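Local structure of 2-C-methyl-D-erythritol 2,4-cyclodiphosphate synthase (Francisella tularensis subsp. tularensis, 3RE3) at residues A49-I54 and A84-M89; S5-H10 and K93-S98; K21-I26 and E30-L35. The protein probably catalyses the ring-closing step of the non-mevalonate isoprenoid pathway, forming 2-C-methyl-D-erythritol 2,4-cyclodiphosphate with release of CMP. One frame throughout, in Å; residues are numbered along the deposited sequence. Where two conformers were deposited one is given.

Contact 1. Residues A49-I54 and A84-M89; sequences ALCDAI and AEIKKM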
loop_
_atom_site.group_PDB
_atom_site.type_symbol
_atom_site.label_atom_id
_atom_site.label_comp_id
_atom_site.label_asym_id
_atom_site.label_seq_id
_atom_site.Cartn_x
_atom_site.Cartn_y
_atom_site.Cartn_z
ATOM N N ALA A 49 8.087 5.745 -7.618
ATOM C CA ALA A 49 6.914 5.662 -6.769
ATOM C C ALA A 49 6.698 7.011 -6.050
ATOM O O ALA A 49 5.567 7.452 -5.830
ATOM C CB ALA A 49 7.071 4.538 -5.772
ATOM N N LEU A 50 7.799 7.672 -5.706
ATOM C CA LEU A 50 7.753 8.947 -4.999
ATOM C C LEU A 50 7.113 10.044 -5.844
ATOM O O LEU A 50 6.241 10.748 -5.371
ATOM C CB LEU A 50 9.154 9.364 -4.574
ATOM C CG LEU A 50 9.282 10.729 -3.927
ATOM C CD1 LEU A 50 8.434 10.780 -2.684
ATOM C CD2 LEU A 50 10.730 11.000 -3.578
ATOM N N CYS A 51 7.552 10.185 -7.092
ATOM C CA CYS A 51 6.931 11.117 -8.028
ATOM C C CYS A 51 5.452 10.817 -8.201
ATOM O O CYS A 51 4.624 11.719 -8.174
ATOM C CB CYS A 51 7.618 11.054 -9.383
ATOM S SG CYS A 51 9.302 11.684 -9.378
ATOM N N ASP A 52 5.132 9.544 -8.389
ATOM C CA ASP A 52 3.748 9.109 -8.475
ATOM C C ASP A 52 2.925 9.536 -7.258
ATOM O O ASP A 52 1.783 9.950 -7.409
ATOM C CB ASP A 52 3.676 7.584 -8.640
ATOM C CG ASP A 52 3.901 7.133 -10.076
ATOM O OD1 ASP A 52 3.830 7.990 -10.990
ATOM O OD2 ASP A 52 4.126 5.917 -10.291
ATOM N N ALA A 53 3.493 9.428 -6.059
ATOM C CA ALA A 53 2.757 9.762 -4.843
ATOM C C ALA A 53 2.434 11.255 -4.811
ATOM O O ALA A 53 1.328 11.674 -4.452
ATOM C CB ALA A 53 3.553 9.363 -3.606
ATOM N N ILE A 54 3.419 12.051 -5.197
ATOM C CA ILE A 54 3.289 13.497 -5.176
ATOM C C ILE A 54 2.275 13.982 -6.215
ATOM O O ILE A 54 1.367 14.735 -5.884
ATOM C CB ILE A 54 4.657 14.168 -5.340
ATOM C CG1 ILE A 54 5.422 14.072 -4.017
ATOM C CG2 ILE A 54 4.505 15.616 -5.756
ATOM C CD1 ILE A 54 6.887 14.418 -4.108
ATOM N N ALA A 84 13.261 16.695 -9.465
ATOM C CA ALA A 84 13.408 18.134 -9.400
ATOM C C ALA A 84 12.292 18.830 -10.179
ATOM O O ALA A 84 11.846 19.912 -9.806
ATOM C CB ALA A 84 14.777 18.557 -9.891
ATOM N N GLU A 85 11.818 18.214 -11.252
ATOM C CA GLU A 85 10.689 18.806 -11.952
ATOM C C GLU A 85 9.421 18.683 -11.122
ATOM O O GLU A 85 8.620 19.604 -11.071
ATOM C CB GLU A 85 10.506 18.197 -13.339
ATOM C CG GLU A 85 11.037 19.080 -14.458
ATOM C CD GLU A 85 12.437 19.609 -14.181
ATOM O OE1 GLU A 85 12.685 20.801 -14.465
ATOM O OE2 GLU A 85 13.291 18.838 -13.686
ATOM N N ILE A 86 9.249 17.547 -10.457
ATOM C CA ILE A 86 8.116 17.364 -9.560
ATOM C C ILE A 86 8.154 18.378 -8.406
ATOM O O ILE A 86 7.112 18.846 -7.942
ATOM C CB ILE A 86 8.016 15.895 -9.055
ATOM C CG1 ILE A 86 7.220 15.060 -10.050
ATOM C CG2 ILE A 86 7.340 15.811 -7.702
ATOM C CD1 ILE A 86 7.894 14.928 -11.398
ATOM N N LYS A 87 9.354 18.735 -7.956
ATOM C CA LYS A 87 9.497 19.769 -6.932
ATOM C C LYS A 87 8.946 21.116 -7.426
ATOM O O LYS A 87 8.268 21.825 -6.690
ATOM C CB LYS A 87 10.965 19.886 -6.504
ATOM C CG LYS A 87 11.349 21.189 -5.807
ATOM C CD LYS A 87 10.613 21.362 -4.503
ATOM C CE LYS A 87 11.097 22.589 -3.771
ATOM N NZ LYS A 87 10.274 22.843 -2.560
ATOM N N LYS A 88 9.231 21.456 -8.680
ATOM C CA LYS A 88 8.716 22.677 -9.277
ATOM C C LYS A 88 7.197 22.620 -9.450
ATOM O O LYS A 88 6.493 23.566 -9.099
ATOM C CB LYS A 88 9.357 22.934 -10.638
ATOM C CG LYS A 88 10.819 23.363 -10.629
ATOM C CD LYS A 88 11.262 23.628 -12.071
ATOM C CE LYS A 88 12.763 23.438 -12.289
ATOM N NZ LYS A 88 13.146 23.671 -13.720
HETATM N N MSE A 89 6.689 21.530 -10.014
HETATM C CA MSE A 89 5.243 21.383 -10.177
HETATM C C MSE A 89 4.570 21.554 -8.829
HETATM O O MSE A 89 3.558 22.238 -8.710
HETATM C CB MSE A 89 4.891 20.027 -10.780
HETATM C CG MSE A 89 5.537 19.795 -12.139
HETATM SE SE MSE A 89 4.966 18.167 -13.081
HETATM C CE MSE A 89 5.474 18.705 -14.893
#
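Cys51 and Ile54 meet Ile86 through aliphatic and sulfur surfaces alone, with no ring, amide or carboxylate between them, so the meeting has neither faces nor edges to match. The flat carboxylate of Glu85 takes no part in it and serves its own helix: Lys88 NZ reaches Glu85 OE1 at 3.0 Å, nearly in line with the C-O bond, in a salt bridge across one turn. Ile86 is the residue of helix 79-92 that touches both, and its two branches part company. Its CG2 lies 3.4 Å from CG2 of Ile54, the two side chains crossing obliquely. Its longer branch turns to the cysteine, where Cys51 SG sits 4.0 Å from Ile86 CG1 and 4.1 Å from CD1, the bend at CG1 (chi2 65°) keeping the end methyl beside the sulfur. This is helix-on-helix packing in an alpha/beta layered fold: helix 45-57 lies with Ala49 and Ala53 against strand 151-161 of the sheet, and helix 79-92 covers it from the far side. Leu83, one turn before Ile86, extends the apolar seam by touching Leu50 and Cys51. Asp52 leaves the helix away from 84-89, and there its OD1 accepts a hydrogen bond from Ile63 N, while the side chain also packs on Lys136 of the second subunit.

Contact 2. Residues S5-H10 and K93-S98; sequences SFRIGH and KQYSIS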
loop_
_atom_site.group_PDB
_atom_site.type_symbol
_atom_site.label_atom_id
_atom_site.label_comp_id
_atom_site.label_asym_id
_atom_site.label_seq_id
_atom_site.Cartn_x
_atom_site.Cartn_y
_atom_site.Cartn_z
ATOM N N SER A 5 -5.174 22.857 4.281
ATOM C CA SER A 5 -5.543 21.698 3.485
ATOM C C SER A 5 -4.445 20.630 3.519
ATOM O O SER A 5 -3.260 20.914 3.349
ATOM C CB SER A 5 -5.828 22.136 2.047
ATOM O OG SER A 5 -5.742 21.044 1.162
ATOM N N PHE A 6 -4.840 19.393 3.752
ATOM C CA PHE A 6 -3.905 18.277 3.609
ATOM C C PHE A 6 -4.286 17.375 2.440
ATOM O O PHE A 6 -5.457 17.194 2.145
ATOM C CB PHE A 6 -3.796 17.486 4.925
ATOM C CG PHE A 6 -3.049 18.221 5.996
ATOM C CD1 PHE A 6 -1.675 18.106 6.102
ATOM C CD2 PHE A 6 -3.716 19.078 6.868
ATOM C CE1 PHE A 6 -0.970 18.808 7.069
ATOM C CE2 PHE A 6 -3.020 19.784 7.844
ATOM C CZ PHE A 6 -1.644 19.644 7.946
ATOM N N ARG A 7 -3.290 16.817 1.771
ATOM C CA ARG A 7 -3.534 15.844 0.709
ATOM C C ARG A 7 -2.606 14.605 0.787
ATOM O O ARG A 7 -1.397 14.751 0.974
ATOM C CB ARG A 7 -3.390 16.535 -0.637
ATOM C CG ARG A 7 -4.587 17.364 -1.041
ATOM C CD ARG A 7 -4.382 17.861 -2.451
ATOM N NE ARG A 7 -5.609 18.332 -3.064
ATOM C CZ ARG A 7 -6.237 17.749 -4.078
ATOM N NH1 ARG A 7 -7.354 18.307 -4.535
ATOM N NH2 ARG A 7 -5.762 16.633 -4.637
ATOM N N ILE A 8 -3.165 13.398 0.655
ATOM C CA ILE A 8 -2.343 12.182 0.550
ATOM C C ILE A 8 -2.063 11.767 -0.875
ATOM O O ILE A 8 -2.966 11.754 -1.702
ATOM C CB ILE A 8 -3.018 10.926 1.100
ATOM C CG1 ILE A 8 -4.471 11.167 1.420
ATOM C CG2 ILE A 8 -2.211 10.280 2.242
ATOM C CD1 ILE A 8 -5.135 9.889 1.805
ATOM N N GLY A 9 -0.803 11.473 -1.176
ATOM C CA GLY A 9 -0.464 10.617 -2.303
ATOM C C GLY A 9 -0.064 9.186 -1.982
ATOM O O GLY A 9 0.378 8.886 -0.875
ATOM N N HIS A 10 -0.176 8.306 -2.973
ATOM C CA HIS A 10 0.418 6.971 -2.898
ATOM C C HIS A 10 1.059 6.535 -4.212
ATOM O O HIS A 10 0.357 6.385 -5.198
ATOM C CB HIS A 10 -0.666 5.969 -2.536
ATOM C CG HIS A 10 -0.208 4.552 -2.598
ATOM N ND1 HIS A 10 -0.530 3.713 -3.636
ATOM C CD2 HIS A 10 0.569 3.835 -1.754
ATOM C CE1 HIS A 10 0.024 2.532 -3.427
ATOM N NE2 HIS A 10 0.693 2.581 -2.291
ATOM N N LYS A 93 1.703 24.525 -7.771
ATOM C CA LYS A 93 0.386 24.213 -7.225
ATOM C C LYS A 93 0.293 24.732 -5.804
ATOM O O LYS A 93 -0.760 24.669 -5.189
ATOM C CB LYS A 93 0.098 22.706 -7.247
ATOM C CG LYS A 93 -0.142 22.099 -8.632
ATOM C CD LYS A 93 -1.257 22.808 -9.405
ATOM C CE LYS A 93 -2.363 21.852 -9.857
ATOM N NZ LYS A 93 -3.257 21.403 -8.741
ATOM N N GLN A 94 1.411 25.233 -5.288
ATOM C CA GLN A 94 1.471 25.832 -3.949
ATOM C C GLN A 94 1.130 24.871 -2.818
ATOM O O GLN A 94 0.400 25.207 -1.885
ATOM C CB GLN A 94 0.611 27.098 -3.868
ATOM C CG GLN A 94 1.338 28.350 -4.334
ATOM C CD GLN A 94 0.402 29.399 -4.896
ATOM O OE1 GLN A 94 -0.819 29.324 -4.722
ATOM N NE2 GLN A 94 0.969 30.383 -5.591
ATOM N N TYR A 95 1.673 23.667 -2.907
ATOM C CA TYR A 95 1.593 22.744 -1.804
ATOM C C TYR A 95 2.998 22.499 -1.299
ATOM O O TYR A 95 3.974 22.703 -2.029
ATOM C CB TYR A 95 0.921 21.445 -2.236
ATOM C CG TYR A 95 -0.573 21.448 -2.026
ATOM C CD1 TYR A 95 -1.439 21.870 -3.034
ATOM C CD2 TYR A 95 -1.113 21.045 -0.810
ATOM C CE1 TYR A 95 -2.798 21.878 -2.839
ATOM C CE2 TYR A 95 -2.468 21.059 -0.596
ATOM C CZ TYR A 95 -3.315 21.474 -1.612
ATOM O OH TYR A 95 -4.683 21.481 -1.395
ATOM N N SER A 96 3.086 22.116 -0.029
ATOM C CA SER A 96 4.345 21.781 0.612
ATOM C C SER A 96 4.321 20.324 1.064
ATOM O O SER A 96 3.261 19.741 1.288
ATOM C CB SER A 96 4.577 22.663 1.846
ATOM O OG SER A 96 4.726 24.040 1.527
ATOM N N ILE A 97 5.492 19.731 1.223
ATOM C CA ILE A 97 5.547 18.414 1.832
ATOM C C ILE A 97 5.489 18.500 3.350
ATOM O O ILE A 97 6.333 19.118 3.982
ATOM C CB ILE A 97 6.821 17.652 1.424
ATOM C CG1 ILE A 97 6.738 17.274 -0.050
ATOM C CG2 ILE A 97 7.022 16.419 2.309
ATOM C CD1 ILE A 97 8.063 17.210 -0.693
ATOM N N SER A 98 4.496 17.854 3.932
ATOM C CA SER A 98 4.515 17.612 5.353
ATOM C C SER A 98 5.536 16.509 5.628
ATOM O O SER A 98 6.550 16.741 6.276
ATOM C CB SER A 98 3.136 17.191 5.820
ATOM O OG SER A 98 3.152 16.921 7.202
#
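Ser5 and Tyr95 join their hydroxyls: Ser5 OG and Tyr95 OH are 2.8 Å apart in a hydrogen bond that either group could donate. The serine oxygen lies in the plane of the phenol ring, at its edge. The serine chi1 of 160° carries OG away from the backbone N and out to the phenol. Arg7, two residues farther on, in strand 6-16, brings its extended chain across the end of Tyr95 at about a right angle. Its NE comes to 3.7 Å from Tyr95 OH, which sits at the edge of the guanidinium, near its plane, and its CD packs 3.9 Å from Tyr95 CZ. Guanidinium and ring are turned 71° against each other, so the two groups are not stacked. The guanidinium finds its polar partners farther out: Arg7 NH2 donates to the carbonyl of Ala57 and to that of Ser131 of the second subunit, which holds the arginine's end beyond the tyrosine. Tyr95 is positioned by its own surroundings, packing on Leu58, Leu90 and Arg162. It follows Gln94, where positive phi and a Schellman motif end helix 79-92 and turn the chain toward strand 96-105. The backbones beneath are not sheet neighbours, for strand 151-161 and the Arg162 that follows it run between them; Ser5 bonds to Arg162 and Arg7 to Leu160 along one side, and Ser96 to Tyr161 and Ser98 to Leu159 along the other. The tyrosine side chain thus bridges over the end of strand 151-161, an inner strand in the four-stranded mixed sheet of this trimeric synthase.

Contact 3. Residues K21-I26 and E30-L35; sequences KQNIII and EIAYHL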
loop_
_atom_site.group_PDB
_atom_site.type_symbol
_atom_site.label_atom_id
_atom_site.label_comp_id
_atom_site.label_asym_id
_atom_site.label_seq_id
_atom_site.Cartn_x
_atom_site.Cartn_y
_atom_site.Cartn_z
ATOM N N LYS A 21 24.073 -10.757 -19.500
ATOM C CA LYS A 21 24.587 -11.955 -20.150
ATOM C C LYS A 21 25.499 -11.502 -21.274
ATOM O O LYS A 21 25.375 -10.376 -21.745
ATOM C CB LYS A 21 23.440 -12.818 -20.683
ATOM C CG LYS A 21 22.620 -13.521 -19.595
ATOM C CD LYS A 21 21.538 -14.421 -20.197
ATOM C CE LYS A 21 20.832 -15.283 -19.152
ATOM N NZ LYS A 21 19.686 -16.036 -19.744
ATOM N N GLN A 22 26.416 -12.365 -21.702
ATOM C CA GLN A 22 27.445 -11.954 -22.659
ATOM C C GLN A 22 26.875 -11.327 -23.929
ATOM O O GLN A 22 25.851 -11.771 -24.454
ATOM C CB GLN A 22 28.378 -13.121 -23.021
ATOM C CG GLN A 22 28.882 -13.095 -24.469
ATOM C CD GLN A 22 30.401 -13.090 -24.598
ATOM O OE1 GLN A 22 30.941 -12.829 -25.676
ATOM N NE2 GLN A 22 31.094 -13.382 -23.503
ATOM N N ASN A 23 27.560 -10.297 -24.417
ATOM C CA ASN A 23 27.277 -9.717 -25.733
ATOM C C ASN A 23 27.277 -10.769 -26.826
ATOM O O ASN A 23 28.004 -11.755 -26.746
ATOM C CB ASN A 23 28.322 -8.666 -26.092
ATOM C CG ASN A 23 28.487 -7.624 -25.016
ATOM O OD1 ASN A 23 27.737 -7.601 -24.039
ATOM N ND2 ASN A 23 29.464 -6.743 -25.190
ATOM N N ILE A 24 26.446 -10.581 -27.842
ATOM C CA ILE A 24 26.432 -11.538 -28.936
ATOM C C ILE A 24 26.760 -10.878 -30.257
ATOM O O ILE A 24 26.486 -9.696 -30.455
ATOM C CB ILE A 24 25.088 -12.304 -29.057
ATOM C CG1 ILE A 24 24.042 -11.476 -29.802
ATOM C CG2 ILE A 24 24.594 -12.738 -27.695
ATOM C CD1 ILE A 24 23.668 -10.223 -29.111
ATOM N N ILE A 25 27.358 -11.655 -31.154
ATOM C CA ILE A 25 27.566 -11.211 -32.515
ATOM C C ILE A 25 26.466 -11.788 -33.379
ATOM O O ILE A 25 26.114 -12.950 -33.235
ATOM C CB ILE A 25 28.873 -11.717 -33.058
ATOM C CG1 ILE A 25 29.917 -11.775 -31.946
ATOM C CG2 ILE A 25 29.318 -10.847 -34.222
ATOM C CD1 ILE A 25 30.588 -10.478 -31.690
ATOM N N ILE A 26 25.910 -10.974 -34.261
ATOM C CA ILE A 26 24.970 -11.457 -35.254
ATOM C C ILE A 26 25.222 -10.744 -36.572
ATOM O O ILE A 26 25.340 -9.521 -36.606
ATOM C CB ILE A 26 23.545 -11.202 -34.826
ATOM C CG1 ILE A 26 23.374 -11.532 -33.358
ATOM C CG2 ILE A 26 22.588 -12.030 -35.651
ATOM C CD1 ILE A 26 21.942 -11.736 -32.985
ATOM N N GLU A 30 28.578 -6.791 -33.315
ATOM C CA GLU A 30 28.478 -7.052 -31.884
ATOM C C GLU A 30 27.384 -6.203 -31.263
ATOM O O GLU A 30 27.384 -4.986 -31.390
ATOM C CB GLU A 30 29.806 -6.782 -31.182
ATOM C CG GLU A 30 29.776 -7.083 -29.699
ATOM C CD GLU A 30 31.122 -6.872 -29.035
ATOM O OE1 GLU A 30 31.991 -6.209 -29.643
ATOM O OE2 GLU A 30 31.315 -7.371 -27.904
ATOM N N ILE A 31 26.447 -6.861 -30.600
ATOM C CA ILE A 31 25.296 -6.197 -30.025
ATOM C C ILE A 31 25.298 -6.466 -28.537
ATOM O O ILE A 31 25.140 -7.603 -28.112
ATOM C CB ILE A 31 23.987 -6.762 -30.593
ATOM C CG1 ILE A 31 23.897 -6.555 -32.103
ATOM C CG2 ILE A 31 22.782 -6.141 -29.904
ATOM C CD1 ILE A 31 22.694 -7.258 -32.704
ATOM N N ALA A 32 25.487 -5.431 -27.736
ATOM C CA ALA A 32 25.353 -5.606 -26.302
ATOM C C ALA A 32 23.867 -5.623 -25.986
ATOM O O ALA A 32 23.102 -4.836 -26.540
ATOM C CB ALA A 32 26.055 -4.488 -25.557
ATOM N N TYR A 33 23.447 -6.525 -25.114
ATOM C CA TYR A 33 22.047 -6.552 -24.741
ATOM C C TYR A 33 21.835 -6.828 -23.263
ATOM O O TYR A 33 22.781 -7.048 -22.506
ATOM C CB TYR A 33 21.325 -7.625 -25.533
ATOM C CG TYR A 33 21.840 -8.996 -25.219
ATOM C CD1 TYR A 33 21.402 -9.685 -24.095
ATOM C CD2 TYR A 33 22.779 -9.599 -26.034
ATOM C CE1 TYR A 33 21.882 -10.944 -23.802
ATOM C CE2 TYR A 33 23.262 -10.853 -25.755
ATOM C CZ TYR A 33 22.815 -11.528 -24.639
ATOM O OH TYR A 33 23.312 -12.785 -24.368
ATOM N N HIS A 34 20.565 -6.833 -22.877
ATOM C CA HIS A 34 20.147 -7.222 -21.546
ATOM C C HIS A 34 18.918 -8.105 -21.721
ATOM O O HIS A 34 18.250 -8.052 -22.758
ATOM C CB HIS A 34 19.819 -5.983 -20.706
ATOM C CG HIS A 34 20.821 -4.877 -20.846
ATOM N ND1 HIS A 34 20.960 -4.144 -22.007
ATOM C CD2 HIS A 34 21.738 -4.385 -19.980
ATOM C CE1 HIS A 34 21.916 -3.246 -21.847
ATOM N NE2 HIS A 34 22.405 -3.372 -20.626
ATOM N N LEU A 35 18.625 -8.927 -20.720
ATOM C CA LEU A 35 17.474 -9.820 -20.790
ATOM C C LEU A 35 16.644 -9.765 -19.510
ATOM O O LEU A 35 15.860 -8.839 -19.308
ATOM C CB LEU A 35 17.933 -11.253 -21.066
ATOM C CG LEU A 35 18.921 -11.455 -22.218
ATOM C CD1 LEU A 35 19.402 -12.887 -22.217
ATOM C CD2 LEU A 35 18.310 -11.092 -23.565
HETATM O O HOH W 1 25.329 -7.562 -23.769
#
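Ile24 and Ile31 form the regular, closely bonded part of this contact, an antiparallel hydrogen-bonded pair in a two-stranded beta hairpin. Ile31 N donates to Ile24 O at 2.8 Å with a nearly straight approach. The return bond from Ile24 N to Ile31 O is longer, 3.3 Å, and its donor lies 32° out of the carbonyl plane. Beside this ladder Ile24 CD1 rests 3.8 Å from Ile31 CB. In the next pair, which is non-hydrogen-bonded, the end methyl of Ile25 meets the root of Glu30, with Ile25 CD1 3.8 Å from Glu30 CB. Polar contacts beyond the ladder are looser. Glu30, extended from its backbone with chi1 -178°, reaches back to Asn23, whose ND2 makes a weak bond of 3.3 Å to Glu30 OE2, the amide and carboxylate planes 59° apart. The link from Tyr33 OH to Gln22 O is weak too, and doubtful because Gln22 was modelled in two conformers. Most residues here are exposed, several touch crystal neighbours, and no other subunit of the trimer touches either segment. Such chemistry implies a hairpin whose register rests on its own backbone bonds, with side chains adding thin apolar cover and weak polar ties.

How the contacts relate
Contact 1 is the core packing of this set, apolar and entirely between buried residues, whereas contacts 2 and 3 lie at the surface and rely more on polar groups. The first two belong together: helix 79-92 is followed in the chain by strand 96-105, the centres of contacts 1 and 2 are about 11 Å apart, and Ala53 CB packs 3.8 Å from His10 C, so helix 45-57 packs against strand 6-16, which supplies one side of contact 2. Both also reach the second subunit. Contact 3 stands apart, its centre about 35 Å from that of contact 1 and about 45 Å from that of contact 2, and is local in sequence. Across the set, backbone pairing dominates only in the hairpin, side-chain hydroxyls at the sheet end, and methyl groups and sulfur between helices.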